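Local coordinates for protein protease (Penicillium cyclopium, PDB 5Z6O) that cleaves peptide bonds as a subtilisin-type serine protease of the proteinase K kind, and probably degrades casein, gelatin and type IV collagen, at residues Q5-I16 with G83-K91; G139-A150 with S171-V181. All blocks are in the same frame, centred on the assembly; numbering follows the deposited sequence. Where two conformers were deposited one is given.

Contact 1 of 2, residues Q5-I16 with G83-K91; sequences QRNSPSWGLSRI and GSKFGVAKK
Gln-5 and Lys-90 meet through a hydrogen bond of 2.8 Å from Lys-90 NZ to Gln-5 OE1, the ammonium lying above the plane of the amide carbonyl. The other end of the same amide reaches the backbone: Gln-5 NE2 donates to Lys-85 O over 2.9 Å. That bond is nearly straight, 177° at the hydrogen, and lies in both the glutamine amide plane and the carbonyl plane of Lys-85, where it uses a lone pair. Two bonds at opposite ends therefore fix the rotation of the amide. Its reach comes from an extended chain, with CG anti to the backbone N (chi1 176°).

Lys-90 NZ also donates within its own segment, to Ser-84 O and to Gly-87 O, each at 2.8 Å. Three oxygens thus grip the ammonium, and its charge would probably polarise all three acceptors. The pieces joined belong to the subtilase fold: the N-terminal arm with helix 11-16 lies against the irregular connection from helix 73-82 to strand 93-98. Tyr-26 of strand 26-29 touches Gln-5, Leu-13 and Lys-90, covering this junction from a third element.

Van der Waals contacts fill the rest. Leu-13 lays CD1 on Phe-86 O at 3.7 Å and CD2 on Gly-87 C, and Leu-13 CD2 also meets Val-88 CG2 at 3.8 Å. One turn later Ile-16 CD1 touches Val-88 CG1, also at 3.8 Å. Ahead of the helix, the ring of Pro-9 crosses that of Phe-86 obliquely, CG to CD1 3.7 Å, and the bent chain of Lys-85 brings its NZ alongside Pro-9 CG.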
loop_
_atom_site.group_PDB
_atom_site.type_symbol
_atom_site.label_atom_id
_atom_site.label_comp_id
_atom_site.label_asym_id
_atom_site.label_seq_id
_atom_site.Cartn_x
_atom_site.Cartn_y
_atom_site.Cartn_z
ATOM N N GLN A 5 -17.850 1.320 9.371
ATOM C CA GLN A 5 -17.304 0.176 10.084
ATOM C C GLN A 5 -17.009 0.674 11.491
ATOM O O GLN A 5 -16.015 1.363 11.715
ATOM C CB GLN A 5 -16.029 -0.352 9.431
ATOM C CG GLN A 5 -15.430 -1.498 10.253
ATOM C CD GLN A 5 -14.160 -2.083 9.631
ATOM O OE1 GLN A 5 -13.573 -1.456 8.760
ATOM N NE2 GLN A 5 -13.709 -3.248 10.119
ATOM N N ARG A 6 -17.864 0.338 12.449
ATOM C CA ARG A 6 -17.675 0.892 13.785
ATOM C C ARG A 6 -16.588 0.155 14.560
ATOM O O ARG A 6 -16.417 -1.054 14.426
ATOM C CB ARG A 6 -18.998 0.851 14.564
ATOM C CG ARG A 6 -19.939 1.892 13.997
ATOM C CD ARG A 6 -21.104 2.203 14.896
ATOM N NE ARG A 6 -22.126 2.838 14.084
ATOM C CZ ARG A 6 -22.270 4.148 13.914
ATOM N NH1 ARG A 6 -21.458 5.015 14.498
ATOM N NH2 ARG A 6 -23.255 4.587 13.150
ATOM N N ASN A 7 -15.879 0.895 15.415
ATOM C CA ASN A 7 -14.820 0.318 16.256
ATOM C C ASN A 7 -13.839 -0.486 15.404
ATOM O O ASN A 7 -13.579 -1.670 15.633
ATOM C CB ASN A 7 -15.413 -0.542 17.366
ATOM C CG ASN A 7 -16.392 0.248 18.212
ATOM O OD1 ASN A 7 -17.510 -0.205 18.505
ATOM N ND2 ASN A 7 -15.998 1.478 18.555
ATOM N N SER A 8 -13.345 0.151 14.356
ATOM C CA SER A 8 -12.533 -0.600 13.408
ATOM C C SER A 8 -11.330 -1.209 14.120
ATOM O O SER A 8 -10.755 -0.587 15.024
ATOM C CB SER A 8 -12.048 0.316 12.300
ATOM O OG SER A 8 -11.329 1.410 12.860
ATOM N N PRO A 9 -10.896 -2.395 13.702
ATOM C CA PRO A 9 -9.883 -3.136 14.472
ATOM C C PRO A 9 -8.455 -2.662 14.270
ATOM O O PRO A 9 -7.537 -3.250 14.856
ATOM C CB PRO A 9 -10.052 -4.574 13.960
ATOM C CG PRO A 9 -10.571 -4.417 12.600
ATOM C CD PRO A 9 -11.494 -3.209 12.632
ATOM N N SER A 10 -8.227 -1.637 13.453
ATOM C CA SER A 10 -6.904 -1.028 13.351
ATOM C C SER A 10 -7.111 0.480 13.342
ATOM O O SER A 10 -7.944 0.960 12.564
ATOM C CB SER A 10 -6.178 -1.466 12.071
ATOM O OG SER A 10 -4.896 -0.836 12.007
ATOM N N TRP A 11 -6.359 1.214 14.183
ATOM C CA TRP A 11 -6.510 2.677 14.258
ATOM C C TRP A 11 -6.238 3.344 12.918
ATOM O O TRP A 11 -6.778 4.420 12.654
ATOM C CB TRP A 11 -5.585 3.282 15.352
ATOM C CG TRP A 11 -4.131 3.249 14.986
ATOM C CD1 TRP A 11 -3.233 2.240 15.234
ATOM C CD2 TRP A 11 -3.403 4.263 14.287
ATOM N NE1 TRP A 11 -1.993 2.564 14.716
ATOM C CE2 TRP A 11 -2.082 3.786 14.101
ATOM C CE3 TRP A 11 -3.750 5.504 13.757
ATOM C CZ2 TRP A 11 -1.100 4.530 13.450
ATOM C CZ3 TRP A 11 -2.744 6.247 13.088
ATOM C CH2 TRP A 11 -1.449 5.769 12.983
ATOM N N GLY A 12 -5.454 2.715 12.039
ATOM C CA GLY A 12 -5.123 3.370 10.774
ATOM C C GLY A 12 -6.335 3.550 9.869
ATOM O O GLY A 12 -6.465 4.573 9.179
ATOM N N LEU A 13 -7.268 2.590 9.895
ATOM C CA LEU A 13 -8.482 2.731 9.100
ATOM C C LEU A 13 -9.294 3.928 9.557
ATOM O O LEU A 13 -9.701 4.775 8.754
ATOM C CB LEU A 13 -9.341 1.460 9.210
ATOM C CG LEU A 13 -8.703 0.188 8.652
ATOM C CD1 LEU A 13 -9.708 -0.952 8.833
ATOM C CD2 LEU A 13 -8.369 0.331 7.146
ATOM N N SER A 14 -9.593 3.999 10.848
ATOM C CA SER A 14 -10.427 5.111 11.275
ATOM C C SER A 14 -9.698 6.435 11.147
ATOM O O SER A 14 -10.345 7.464 10.947
ATOM C CB SER A 14 -10.907 4.889 12.708
ATOM O OG SER A 14 -9.865 4.352 13.481
ATOM N N ARG A 15 -8.356 6.432 11.192
ATOM C CA ARG A 15 -7.627 7.688 11.033
ATOM C C ARG A 15 -7.834 8.270 9.649
ATOM O O ARG A 15 -7.929 9.492 9.505
ATOM C CB ARG A 15 -6.130 7.477 11.279
ATOM C CG ARG A 15 -5.306 8.799 11.296
ATOM C CD ARG A 15 -5.763 9.667 12.449
ATOM N NE ARG A 15 -5.228 11.038 12.398
ATOM C CZ ARG A 15 -5.806 12.039 11.740
ATOM N NH1 ARG A 15 -5.281 13.259 11.808
ATOM N NH2 ARG A 15 -6.934 11.834 11.051
ATOM N N ILE A 16 -7.833 7.416 8.612
ATOM C CA ILE A 16 -7.817 7.987 7.257
ATOM C C ILE A 16 -9.173 8.511 6.810
ATOM O O ILE A 16 -9.251 9.152 5.752
ATOM C CB ILE A 16 -7.310 6.990 6.201
ATOM C CG1 ILE A 16 -8.265 5.802 6.109
ATOM C CG2 ILE A 16 -5.891 6.586 6.550
ATOM C CD1 ILE A 16 -8.145 4.947 4.838
ATOM N N GLY A 83 -8.565 -6.069 2.697
ATOM C CA GLY A 83 -9.314 -7.027 3.490
ATOM C C GLY A 83 -10.657 -6.499 3.953
ATOM O O GLY A 83 -10.843 -5.311 4.192
ATOM N N SER A 84 -11.620 -7.429 4.115
ATOM C CA SER A 84 -12.966 -7.054 4.575
ATOM C C SER A 84 -12.943 -6.384 5.938
ATOM O O SER A 84 -13.570 -5.336 6.142
ATOM C CB SER A 84 -13.875 -8.290 4.647
ATOM O OG SER A 84 -14.062 -8.795 3.329
ATOM N N LYS A 85 -12.260 -6.986 6.888
ATOM C CA LYS A 85 -12.226 -6.427 8.230
ATOM C C LYS A 85 -11.076 -5.443 8.409
ATOM O O LYS A 85 -11.266 -4.393 9.009
ATOM C CB LYS A 85 -12.120 -7.539 9.277
ATOM C CG LYS A 85 -13.473 -7.946 9.849
ATOM C CD LYS A 85 -13.351 -9.091 10.842
ATOM C CE LYS A 85 -12.121 -8.926 11.739
ATOM N NZ LYS A 85 -12.268 -7.835 12.745
ATOM N N PHE A 86 -9.891 -5.731 7.867
ATOM C CA PHE A 86 -8.729 -4.906 8.177
ATOM C C PHE A 86 -8.358 -3.939 7.069
ATOM O O PHE A 86 -7.351 -3.251 7.201
ATOM C CB PHE A 86 -7.528 -5.799 8.507
ATOM C CG PHE A 86 -7.781 -6.712 9.673
ATOM C CD1 PHE A 86 -7.808 -6.210 10.956
ATOM C CD2 PHE A 86 -7.975 -8.067 9.465
ATOM C CE1 PHE A 86 -8.060 -7.050 12.035
ATOM C CE2 PHE A 86 -8.214 -8.915 10.532
ATOM C CZ PHE A 86 -8.271 -8.396 11.804
ATOM N N GLY A 87 -9.167 -3.832 6.004
ATOM C CA GLY A 87 -8.687 -3.148 4.812
ATOM C C GLY A 87 -9.400 -1.881 4.406
ATOM O O GLY A 87 -10.533 -1.615 4.818
ATOM N N VAL A 88 -8.708 -1.096 3.570
ATOM C CA VAL A 88 -9.199 0.193 3.082
ATOM C C VAL A 88 -10.246 0.006 1.975
ATOM O O VAL A 88 -11.339 0.580 2.038
ATOM C CB VAL A 88 -8.011 1.052 2.582
ATOM C CG1 VAL A 88 -8.531 2.410 1.993
ATOM C CG2 VAL A 88 -7.061 1.376 3.747
ATOM N N ALA A 89 -9.923 -0.777 0.952
ATOM C CA ALA A 89 -10.757 -0.915 -0.244
ATOM C C ALA A 89 -11.362 -2.307 -0.185
ATOM O O ALA A 89 -10.810 -3.269 -0.732
ATOM C CB ALA A 89 -9.948 -0.699 -1.541
ATOM N N LYS A 90 -12.517 -2.406 0.482
ATOM C CA LYS A 90 -13.040 -3.692 0.918
ATOM C C LYS A 90 -13.669 -4.515 -0.203
ATOM O O LYS A 90 -14.038 -5.656 0.058
ATOM C CB LYS A 90 -14.063 -3.474 2.032
ATOM C CG LYS A 90 -13.418 -2.837 3.281
ATOM C CD LYS A 90 -14.369 -2.779 4.447
ATOM C CE LYS A 90 -13.749 -1.933 5.534
ATOM N NZ LYS A 90 -12.716 -2.636 6.319
ATOM N N LYS A 91 -13.797 -3.983 -1.416
ATOM C CA LYS A 91 -14.328 -4.754 -2.560
ATOM C C LYS A 91 -13.347 -4.875 -3.706
ATOM O O LYS A 91 -13.698 -5.446 -4.745
ATOM C CB LYS A 91 -15.639 -4.121 -3.081
ATOM C CG LYS A 91 -16.765 -4.285 -2.069
ATOM C CD LYS A 91 -18.061 -3.694 -2.589
ATOM C CE LYS A 91 -19.247 -4.185 -1.770
ATOM N NZ LYS A 91 -20.465 -3.439 -2.238
#

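Contact 2 of 2, residues G139-A150 with S171-V181; sequences GAYSRAMNDAAA and SNSSPASAPNV. With CA (calcium ion), chain B.
Ala-149 CB sits among three apolar side chains of the 171-181 loop, with Ala-178 CB the nearest at 3.8 Å; Pro-175 CB and Val-181 CG1 are the others. In this subtilase fold, helix 143-154 thereby packs on the loop between strands 157-162 and 182-187. Met-145 extends the apolar patch: its CG lies anti to the backbone N (chi1 173°), which lays it against Pro-175 CB at 4.0 Å. A cis peptide precedes that proline. Farther along the helix, Ala-150 CB approaches Pro-179 CD.

Outward from these contacts, the Asn-146 side chain bridges two serines. Asn-146 OD1 accepts from Ser-174 OG at 2.8 Å, the hydroxyl standing 50° out of the carbonyl plane, whereas Asn-146 ND2 donates to Ser-177 OG at 3.0 Å, close to the amide plane. Replacing this amide with an alanine is likely to leave Ser-174 OG without its acceptor and Ser-177 OG without its amide donor. Each hydroxyl has a second bond: Ser-174 OG accepts from Ser-142 N, and Ser-177 OG donates to Ser-173 O. Ser-142, the N-cap of the helix, accepts from Met-145 N through its own OG.

Gly-139 and Ser-174 form an antiparallel hydrogen-bonded pair in a short two-stranded sheet; Ser-174 N to Gly-139 O is 3.1 Å. The strand ends near the bound phenylmethanesulfonic acid. At the far end Val-181 O, together with Asp-204, binds the calcium ion, and a water ligand of that ion accepts from Asn-180 N at 2.8 Å. A second water bridges the segments, accepting from Tyr-141 N at 3.1 Å and donating to Asn-172 O.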
loop_
_atom_site.group_PDB
_atom_site.type_symbol
_atom_site.label_atom_id
_atom_site.label_comp_id
_atom_site.label_asym_id
_atom_site.label_seq_id
_atom_site.Cartn_x
_atom_site.Cartn_y
_atom_site.Cartn_z
ATOM N N GLY A 139 15.381 -1.219 -0.777
ATOM C CA GLY A 139 16.752 -1.621 -0.610
ATOM C C GLY A 139 17.649 -0.509 -1.030
ATOM O O GLY A 139 17.210 0.631 -1.172
ATOM N N ALA A 140 18.919 -0.850 -1.192
ATOM C CA ALA A 140 19.906 0.139 -1.584
ATOM C C ALA A 140 19.562 0.683 -2.963
ATOM O O ALA A 140 18.831 0.062 -3.741
ATOM C CB ALA A 140 21.307 -0.472 -1.589
ATOM N N TYR A 141 20.091 1.861 -3.255
ATOM C CA TYR A 141 19.850 2.499 -4.533
ATOM C C TYR A 141 20.202 1.570 -5.684
ATOM O O TYR A 141 21.244 0.906 -5.671
ATOM C CB TYR A 141 20.676 3.771 -4.639
ATOM C CG TYR A 141 20.489 4.395 -5.978
ATOM C CD1 TYR A 141 19.411 5.215 -6.221
ATOM C CD2 TYR A 141 21.373 4.130 -7.029
ATOM C CE1 TYR A 141 19.231 5.793 -7.470
ATOM C CE2 TYR A 141 21.176 4.686 -8.282
ATOM C CZ TYR A 141 20.106 5.524 -8.484
ATOM O OH TYR A 141 19.866 6.103 -9.701
ATOM N N SER A 142 19.327 1.531 -6.684
ATOM C CA SER A 142 19.552 0.711 -7.872
ATOM C C SER A 142 18.887 1.399 -9.058
ATOM O O SER A 142 17.660 1.576 -9.056
ATOM C CB SER A 142 18.991 -0.699 -7.678
ATOM O OG SER A 142 18.962 -1.381 -8.916
ATOM N N ARG A 143 19.682 1.811 -10.062
ATOM C CA ARG A 143 19.096 2.398 -11.263
ATOM C C ARG A 143 18.121 1.421 -11.922
ATOM O O ARG A 143 17.045 1.825 -12.375
ATOM C CB ARG A 143 20.200 2.837 -12.252
ATOM C CG ARG A 143 19.683 3.320 -13.611
ATOM C CD ARG A 143 18.874 4.609 -13.467
ATOM N NE ARG A 143 18.302 4.980 -14.758
ATOM C CZ ARG A 143 18.907 5.774 -15.642
ATOM N NH1 ARG A 143 18.317 6.044 -16.798
ATOM N NH2 ARG A 143 20.129 6.271 -15.398
ATOM N N ALA A 144 18.458 0.141 -11.952
ATOM C CA ALA A 144 17.595 -0.841 -12.606
ATOM C C ALA A 144 16.247 -0.953 -11.887
ATOM O O ALA A 144 15.191 -1.029 -12.526
ATOM C CB ALA A 144 18.269 -2.206 -12.638
ATOM N N MET A 145 16.273 -0.997 -10.567
ATOM C CA MET A 145 15.009 -1.028 -9.827
ATOM C C MET A 145 14.195 0.251 -10.045
ATOM O O MET A 145 12.964 0.193 -10.216
ATOM C CB MET A 145 15.302 -1.283 -8.351
ATOM C CG MET A 145 14.083 -1.166 -7.441
ATOM S SD MET A 145 12.998 -2.562 -7.815
ATOM C CE MET A 145 14.084 -3.895 -7.370
ATOM N N ASN A 146 14.848 1.424 -10.062
ATOM C CA ASN A 146 14.123 2.661 -10.330
ATOM C C ASN A 146 13.536 2.686 -11.734
ATOM O O ASN A 146 12.406 3.149 -11.924
ATOM C CB ASN A 146 15.022 3.871 -10.125
ATOM C CG ASN A 146 15.180 4.239 -8.666
ATOM O OD1 ASN A 146 14.819 3.475 -7.773
ATOM N ND2 ASN A 146 15.680 5.429 -8.418
ATOM N N ASP A 147 14.284 2.192 -12.740
ATOM C CA ASP A 147 13.733 2.107 -14.098
ATOM C C ASP A 147 12.509 1.202 -14.144
ATOM O O ASP A 147 11.536 1.497 -14.862
ATOM C CB ASP A 147 14.754 1.547 -15.085
ATOM C CG ASP A 147 15.903 2.510 -15.347
ATOM O OD1 ASP A 147 15.766 3.707 -15.031
ATOM O OD2 ASP A 147 16.929 2.008 -15.869
ATOM N N ALA A 148 12.595 0.047 -13.482
ATOM C CA ALA A 148 11.468 -0.885 -13.491
ATOM C C ALA A 148 10.234 -0.242 -12.866
ATOM O O ALA A 148 9.113 -0.391 -13.383
ATOM C CB ALA A 148 11.841 -2.156 -12.746
ATOM N N ALA A 149 10.421 0.445 -11.739
ATOM C CA ALA A 149 9.291 1.125 -11.085
ATOM C C ALA A 149 8.682 2.201 -11.979
ATOM O O ALA A 149 7.437 2.330 -12.091
ATOM C CB ALA A 149 9.736 1.733 -9.763
ATOM N N ALA A 150 9.544 3.016 -12.607
ATOM C CA ALA A 150 9.031 4.045 -13.500
ATOM C C ALA A 150 8.265 3.421 -14.653
ATOM O O ALA A 150 7.266 3.973 -15.110
ATOM C CB ALA A 150 10.162 4.933 -14.041
ATOM N N SER A 171 15.920 9.384 -0.571
ATOM C CA SER A 171 16.486 9.462 -1.913
ATOM C C SER A 171 17.610 8.455 -2.139
ATOM O O SER A 171 17.976 8.216 -3.296
ATOM C CB SER A 171 17.010 10.871 -2.183
ATOM O OG SER A 171 18.053 11.151 -1.277
ATOM N N ASN A 172 18.147 7.849 -1.080
ATOM C CA ASN A 172 19.196 6.836 -1.190
ATOM C C ASN A 172 18.650 5.423 -1.277
ATOM O O ASN A 172 19.416 4.461 -1.134
ATOM C CB ASN A 172 20.145 6.907 0.014
ATOM C CG ASN A 172 20.673 8.300 0.256
ATOM O OD1 ASN A 172 21.372 8.861 -0.598
ATOM N ND2 ASN A 172 20.344 8.875 1.428
ATOM N N SER A 173 17.352 5.271 -1.508
ATOM C CA SER A 173 16.706 3.972 -1.489
ATOM C C SER A 173 15.934 3.765 -2.780
ATOM O O SER A 173 15.448 4.724 -3.382
ATOM C CB SER A 173 15.763 3.859 -0.286
ATOM O OG SER A 173 16.504 3.814 0.916
ATOM N N SER A 174 15.822 2.502 -3.192
ATOM C CA SER A 174 15.083 2.129 -4.380
ATOM C C SER A 174 14.075 1.056 -4.012
ATOM O O SER A 174 14.414 0.124 -3.288
ATOM C CB SER A 174 16.025 1.597 -5.467
ATOM O OG SER A 174 16.777 2.681 -5.980
ATOM N N PRO A 175 12.834 1.139 -4.521
ATOM C CA PRO A 175 12.333 2.104 -5.508
ATOM C C PRO A 175 11.760 3.407 -4.915
ATOM O O PRO A 175 11.160 4.171 -5.667
ATOM C CB PRO A 175 11.234 1.298 -6.240
ATOM C CG PRO A 175 10.718 0.351 -5.216
ATOM C CD PRO A 175 11.881 0.037 -4.281
ATOM N N ALA A 176 12.007 3.705 -3.624
ATOM C CA ALA A 176 11.440 4.924 -3.042
ATOM C C ALA A 176 11.839 6.173 -3.811
ATOM O O ALA A 176 11.066 7.141 -3.867
ATOM C CB ALA A 176 11.875 5.069 -1.587
ATOM N N SER A 177 13.047 6.188 -4.391
ATOM C CA SER A 177 13.554 7.364 -5.082
ATOM C C SER A 177 13.158 7.407 -6.547
ATOM O O SER A 177 13.566 8.336 -7.249
ATOM C CB SER A 177 15.095 7.428 -4.960
ATOM O OG SER A 177 15.661 6.273 -5.520
ATOM N N ALA A 178 12.368 6.443 -7.023
ATOM C CA ALA A 178 12.114 6.315 -8.452
ATOM C C ALA A 178 11.179 7.401 -8.966
ATOM O O ALA A 178 10.347 7.926 -8.214
ATOM C CB ALA A 178 11.500 4.949 -8.775
ATOM N N PRO A 179 11.254 7.701 -10.273
ATOM C CA PRO A 179 10.381 8.733 -10.851
ATOM C C PRO A 179 8.918 8.306 -10.821
ATOM O O PRO A 179 8.576 7.188 -11.214
ATOM C CB PRO A 179 10.888 8.865 -12.295
ATOM C CG PRO A 179 12.245 8.182 -12.318
ATOM C CD PRO A 179 12.179 7.128 -11.281
ATOM N N ASN A 180 8.058 9.208 -10.342
ATOM C CA ASN A 180 6.605 9.110 -10.473
ATOM C C ASN A 180 5.935 8.063 -9.606
ATOM O O ASN A 180 4.735 7.802 -9.837
ATOM C CB ASN A 180 6.207 8.818 -11.926
ATOM C CG ASN A 180 6.757 9.855 -12.872
ATOM O OD1 ASN A 180 6.570 11.057 -12.652
ATOM N ND2 ASN A 180 7.474 9.408 -13.897
ATOM N N VAL A 181 6.636 7.438 -8.658
ATOM C CA VAL A 181 5.980 6.525 -7.721
ATOM C C VAL A 181 5.422 7.348 -6.591
ATOM O O VAL A 181 5.742 8.530 -6.460
ATOM C CB VAL A 181 6.942 5.445 -7.183
ATOM C CG1 VAL A 181 7.446 4.561 -8.312
ATOM C CG2 VAL A 181 8.098 6.076 -6.433
HETATM CA CA CA B . 6.378 10.970 -5.947
HETATM O O HOH W 1 21.936 3.431 -1.402
HETATM O O HOH W 2 6.940 6.936 -14.965
HETATM O O HOH W 3 8.114 10.704 -7.922
HETATM O O HOH W 4 4.598 11.112 -7.496
HETATM O O HOH W 5 7.766 12.334 -4.810
HETATM O O HOH W 6 8.143 9.764 -5.096
HETATM O O HOH W 7 6.596 13.248 -6.710
#

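In the fold
From the N terminus, strand 2-5 leads into helix 11-16, and contact 1 closes a loop of 66 residues when the chain leaving helix 73-82 returns to this arm. Strands 26-29, 37-42 and 56-61 lie inside that loop. Contact 2 opens later, after strand 131-135, and closes a shorter loop of 20 residues that contains strand 157-162. The two loops follow in series, neither nesting nor crossing. The centres of contact 1 and contact 2 are about 30 Å apart. They lie on opposite sides of the chain's centre, and their nearest atoms are about 17 Å apart. Contact 1 ties the N-terminal arm to the entry of strand 93-98; contact 2 joins helix 143-154 to the calcium-binding approach to strand 182-187.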